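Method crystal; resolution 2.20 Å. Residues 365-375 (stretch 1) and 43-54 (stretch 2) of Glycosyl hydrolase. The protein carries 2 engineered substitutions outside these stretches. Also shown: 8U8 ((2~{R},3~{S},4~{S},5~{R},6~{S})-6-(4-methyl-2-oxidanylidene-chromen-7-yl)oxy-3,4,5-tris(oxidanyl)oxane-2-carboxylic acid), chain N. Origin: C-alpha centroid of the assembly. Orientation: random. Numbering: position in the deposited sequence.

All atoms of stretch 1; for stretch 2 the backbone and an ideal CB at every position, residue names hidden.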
# COMPACT_ATOMS: atom_id res chain seq x y z
N GLY A 365 -9.08 0.36 -0.45
CA GLY A 365 -7.79 -0.28 -0.55
C GLY A 365 -6.65 0.61 -0.03
O GLY A 365 -5.62 0.08 0.41
N LEU A 366 -6.80 1.94 -0.16
CA LEU A 366 -5.81 2.92 0.26
C LEU A 366 -6.08 3.38 1.68
O LEU A 366 -5.16 3.38 2.50
CB LEU A 366 -5.73 4.15 -0.66
CG LEU A 366 -4.68 5.22 -0.34
CD1 LEU A 366 -3.31 4.56 -0.14
CD2 LEU A 366 -4.59 6.23 -1.47
N THR A 367 -7.33 3.69 1.99
CA THR A 367 -7.68 4.19 3.31
C THR A 367 -7.41 3.16 4.38
O THR A 367 -6.97 3.50 5.49
CB THR A 367 -9.09 4.73 3.39
OG1 THR A 367 -10.02 3.70 3.01
CG2 THR A 367 -9.25 5.93 2.47
N SER A 368 -7.62 1.90 4.06
CA SER A 368 -7.31 0.86 5.02
C SER A 368 -5.80 0.92 5.37
O SER A 368 -5.43 0.76 6.53
CB SER A 368 -7.67 -0.54 4.52
OG SER A 368 -7.00 -0.76 3.30
N MET A 369 -4.96 1.11 4.35
CA MET A 369 -3.51 1.23 4.55
C MET A 369 -3.09 2.49 5.28
O MET A 369 -2.10 2.45 6.05
CB MET A 369 -2.77 1.06 3.22
CG MET A 369 -2.98 -0.35 2.67
SD MET A 369 -2.15 -0.55 1.11
CE MET A 369 -0.64 -1.35 1.62
N GLU A 370 -3.84 3.57 5.11
CA GLU A 370 -3.66 4.76 5.94
C GLU A 370 -3.84 4.50 7.43
O GLU A 370 -3.03 4.96 8.23
CB GLU A 370 -4.60 5.91 5.53
CG GLU A 370 -4.26 6.52 4.18
CD GLU A 370 -5.12 7.77 3.80
OE1 GLU A 370 -4.86 8.92 4.26
OE2 GLU A 370 -6.05 7.59 3.02
N LEU A 371 -4.89 3.76 7.79
CA LEU A 371 -5.12 3.39 9.14
C LEU A 371 -4.06 2.46 9.66
O LEU A 371 -3.53 2.67 10.75
CB LEU A 371 -6.52 2.77 9.35
CG LEU A 371 -7.64 3.75 9.68
CD1 LEU A 371 -7.81 4.79 8.63
CD2 LEU A 371 -8.98 3.03 9.82
N LEU A 372 -3.78 1.41 8.92
CA LEU A 372 -2.77 0.42 9.33
C LEU A 372 -1.34 1.04 9.49
O LEU A 372 -0.53 0.56 10.30
CB LEU A 372 -2.74 -0.76 8.35
CG LEU A 372 -3.99 -1.63 8.29
CD1 LEU A 372 -4.00 -2.50 7.05
CD2 LEU A 372 -4.05 -2.52 9.49
N ALA A 373 -1.08 2.11 8.74
CA ALA A 373 0.21 2.77 8.74
C ALA A 373 0.50 3.40 10.10
O ALA A 373 1.66 3.60 10.40
CB ALA A 373 0.26 3.84 7.68
N THR A 374 -0.54 3.69 10.89
CA THR A 374 -0.38 4.27 12.23
C THR A 374 0.04 3.32 13.31
O THR A 374 0.20 3.75 14.45
CB THR A 374 -1.69 4.95 12.73
OG1 THR A 374 -2.71 3.96 13.00
CG2 THR A 374 -2.18 5.94 11.70
N LEU A 375 0.16 2.03 13.01
CA LEU A 375 0.49 1.07 14.03
C LEU A 375 1.92 1.29 14.55
O LEU A 375 2.76 1.84 13.87
CB LEU A 375 0.30 -0.35 13.54
CG LEU A 375 -1.17 -0.81 13.41
CD1 LEU A 375 -1.33 -2.03 12.52
CD2 LEU A 375 -1.77 -1.06 14.78
N UNK A 43 1.60 10.92 -5.21
CA UNK A 43 1.52 11.86 -4.10
C UNK A 43 0.69 11.28 -2.97
O UNK A 43 1.08 11.37 -1.81
CB UNK A 43 0.93 13.19 -4.56
N UNK A 44 -0.49 10.69 -3.29
CA UNK A 44 -1.27 10.05 -2.21
C UNK A 44 -0.57 8.83 -1.66
O UNK A 44 -0.55 8.64 -0.45
CB UNK A 44 -2.66 9.65 -2.71
N UNK A 45 0.03 8.02 -2.55
CA UNK A 45 0.68 6.77 -2.16
C UNK A 45 1.92 7.03 -1.28
O UNK A 45 2.13 6.34 -0.29
CB UNK A 45 1.08 5.98 -3.41
N UNK A 46 2.68 8.06 -1.60
CA UNK A 46 3.83 8.44 -0.78
C UNK A 46 3.53 9.27 0.45
O UNK A 46 4.42 9.63 1.17
CB UNK A 46 4.82 9.22 -1.65
N UNK A 47 2.29 9.66 0.64
CA UNK A 47 1.91 10.49 1.76
C UNK A 47 1.35 9.84 3.01
O UNK A 47 0.91 10.55 3.89
CB UNK A 47 0.87 11.50 1.26
N UNK A 48 1.37 8.51 3.11
CA UNK A 48 0.80 7.78 4.25
C UNK A 48 1.68 7.98 5.46
O UNK A 48 2.86 8.14 5.34
CB UNK A 48 0.65 6.29 3.94
N UNK A 49 1.10 7.93 6.66
CA UNK A 49 1.92 8.14 7.86
C UNK A 49 3.07 7.16 7.91
O UNK A 49 2.87 5.97 7.62
CB UNK A 49 1.07 8.01 9.13
N UNK A 50 4.27 7.65 8.23
CA UNK A 50 5.39 6.79 8.55
C UNK A 50 5.73 5.78 7.45
O UNK A 50 5.87 4.59 7.70
CB UNK A 50 5.09 6.04 9.85
N UNK A 51 5.82 6.27 6.22
CA UNK A 51 6.08 5.43 5.06
C UNK A 51 5.09 4.24 4.98
O UNK A 51 5.46 3.10 4.73
CB UNK A 51 7.52 4.92 5.11
N UNK A 52 3.81 4.55 5.17
CA UNK A 52 2.72 3.52 5.20
C UNK A 52 2.64 2.69 3.93
O UNK A 52 2.25 1.53 3.97
CB UNK A 52 1.36 4.19 5.42
N UNK A 53 3.01 3.30 2.80
CA UNK A 53 3.43 2.52 1.62
C UNK A 53 4.82 2.99 1.23
O UNK A 53 5.05 4.19 1.06
CB UNK A 53 2.45 2.68 0.45
N UNK A 54 5.71 2.03 1.07
CA UNK A 54 7.13 2.30 0.87
C UNK A 54 7.68 1.76 -0.46
O UNK A 54 8.55 2.41 -1.04
CB UNK A 54 7.93 1.70 2.03
C15 8U8 N . 11.46 -8.23 -0.80
C13 8U8 N . 11.88 -8.15 0.53
C14 8U8 N . 12.77 -9.08 1.04
C16 8U8 N . 13.25 -8.96 2.34
O9 8U8 N . 13.99 -9.82 2.79
O8 8U8 N . 12.79 -7.96 3.14
C11 8U8 N . 11.97 -7.01 2.65
C10 8U8 N . 11.65 -6.00 3.52
C12 8U8 N . 11.49 -7.09 1.35
C7 8U8 N . 10.65 -6.06 0.92
C8 8U8 N . 10.32 -5.03 1.80
C9 8U8 N . 10.82 -4.98 3.10
O2 8U8 N . 10.47 -3.93 3.92
C5 8U8 N . 11.31 -3.63 5.06
O1 8U8 N . 10.75 -4.49 6.07
C1 8U8 N . 11.25 -4.37 7.42
C6 8U8 N . 12.76 -4.77 7.52
O7 8U8 N . 13.24 -5.54 6.67
O6 8U8 N . 13.42 -4.22 8.42
C2 8U8 N . 11.00 -2.92 7.83
O5 8U8 N . 11.43 -2.66 9.21
C3 8U8 N . 11.71 -1.96 6.85
O4 8U8 N . 11.38 -0.65 7.22
C4 8U8 N . 11.19 -2.19 5.43
O3 8U8 N . 11.90 -1.40 4.48

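Position 43 lies on a helix, and its ideal CB has nothing of stretch 1 within reach. Many residues would do. It is Ala43.

Position 44 points toward stretch 1, its ideal CB 4.1 Å from Leu366 CD2. An apolar start to the side chain suits it; the rest is open. It is Tyr44. CB packs on Leu366 CD2 at 4.1 Å, and the ring then leads away.

Position 45 is helical and points sideways, so stretch 1 sets little. It is Ile45.

Positions 46 and 47 have nothing of stretch 1 near. At 47 an ideal CB would sit 3.1 Å from the carbonyl O of Ala43, which favors glycine. They are Gly46 and Gly47.

Position 48 points toward stretch 1, with Ala373 CB and Glu370 CG nearby. Leu366 and Met369 also line this side of the helix, so a mid-sized apolar side chain fits, such as leucine, isoleucine or methionine. It is Leu48. CD1 lies 3.8 Å from Leu366 CD1, and CD2 lies 3.8 Å from Met369 CB. CD2 also rests 3.5 Å from Glu370 N, against the helix backbone.

Position 49 has phi -56 and psi 135, and faces Ala373 CB and Thr374 CG2. Proline, valine or alanine would suit. It is Pro49. Its CD is 4.1 Å from Ala373 CB, and its CG is 4.3 Å from Thr374 CG2.

Position 50 has positive phi, 56, where asparagine and glycine are favored. Its ideal CB is 4.3 Å from Ala373 O, an acceptor, so a polar group is plausible. It is Asn50. ND2 donates to a water at 3.0 Å, and this water donates to Ala373 O and Leu375 O, each at 2.7 Å.

Position 51 also has positive phi but points away. Glycine, asparagine or a polar residue would be reasonable. It is Glu51.

Position 52 decides itself. An ideal CB would lie 2.5 Å from Ala373 CB, a clash, so only glycine fits. It is Gly52, whose CA packs 3.5 Å from Ala373 CB. A water donates to Gly52 O at 2.9 Å and Met369 O at 2.8 Å.

Position 53 is extended and points sideways, with Met369 CE 5.2 Å from its ideal CB. A branched or longer apolar chain could reach the helix. It is Ile53: CG1 lies 3.9 Å from Met369 CE, and CD1 4.0 Å from Leu366 CD1.

Position 54 is beyond stretch 1, but its CB heads toward the ligand side. A long donor suits. It is Lys54, whose NZ donates to 8U8 O3 at 2.8 Å and weakly to 8U8 O4 at 3.3 Å.

Stretch 2 43-54: AYIGGLPNEGIK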
# COMPACT_ATOMS: atom_id res chain seq x y z
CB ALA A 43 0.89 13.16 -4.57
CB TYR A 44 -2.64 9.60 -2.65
CG TYR A 44 -3.53 10.62 -3.22
CD1 TYR A 44 -4.42 11.38 -2.44
CD2 TYR A 44 -3.52 10.83 -4.59
CE1 TYR A 44 -5.30 12.27 -3.04
CE2 TYR A 44 -4.34 11.74 -5.16
CZ TYR A 44 -5.22 12.46 -4.40
OH TYR A 44 -5.99 13.33 -5.16
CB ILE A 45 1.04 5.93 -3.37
CG1 ILE A 45 -0.23 5.46 -4.07
CG2 ILE A 45 1.90 4.73 -2.98
CD1 ILE A 45 0.03 5.00 -5.51
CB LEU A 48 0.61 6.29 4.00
CG LEU A 48 -0.65 5.84 3.24
CD1 LEU A 48 -0.54 6.17 1.81
CD2 LEU A 48 -0.89 4.34 3.35
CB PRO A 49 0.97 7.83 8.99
CG PRO A 49 -0.39 8.09 8.44
CD PRO A 49 -0.32 7.83 6.96
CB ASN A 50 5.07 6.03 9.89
CG ASN A 50 6.31 5.33 10.48
OD1 ASN A 50 7.42 5.52 10.03
ND2 ASN A 50 6.10 4.49 11.52
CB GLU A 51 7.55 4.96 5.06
CG GLU A 51 8.59 6.13 5.02
CD GLU A 51 10.03 5.54 4.99
OE1 GLU A 51 10.47 5.02 6.02
OE2 GLU A 51 10.61 5.40 3.92
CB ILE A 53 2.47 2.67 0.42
CG1 ILE A 53 1.10 2.06 0.76
CG2 ILE A 53 3.01 1.91 -0.79
CD1 ILE A 53 0.03 2.43 -0.25
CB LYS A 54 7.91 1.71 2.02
CG LYS A 54 9.41 1.97 2.01
CD LYS A 54 10.00 1.47 3.32
CE LYS A 54 11.54 1.68 3.33
NZ LYS A 54 12.01 1.36 4.72
O HOH W 1 3.29 4.11 12.49
O HOH W 2 0.17 0.79 5.82
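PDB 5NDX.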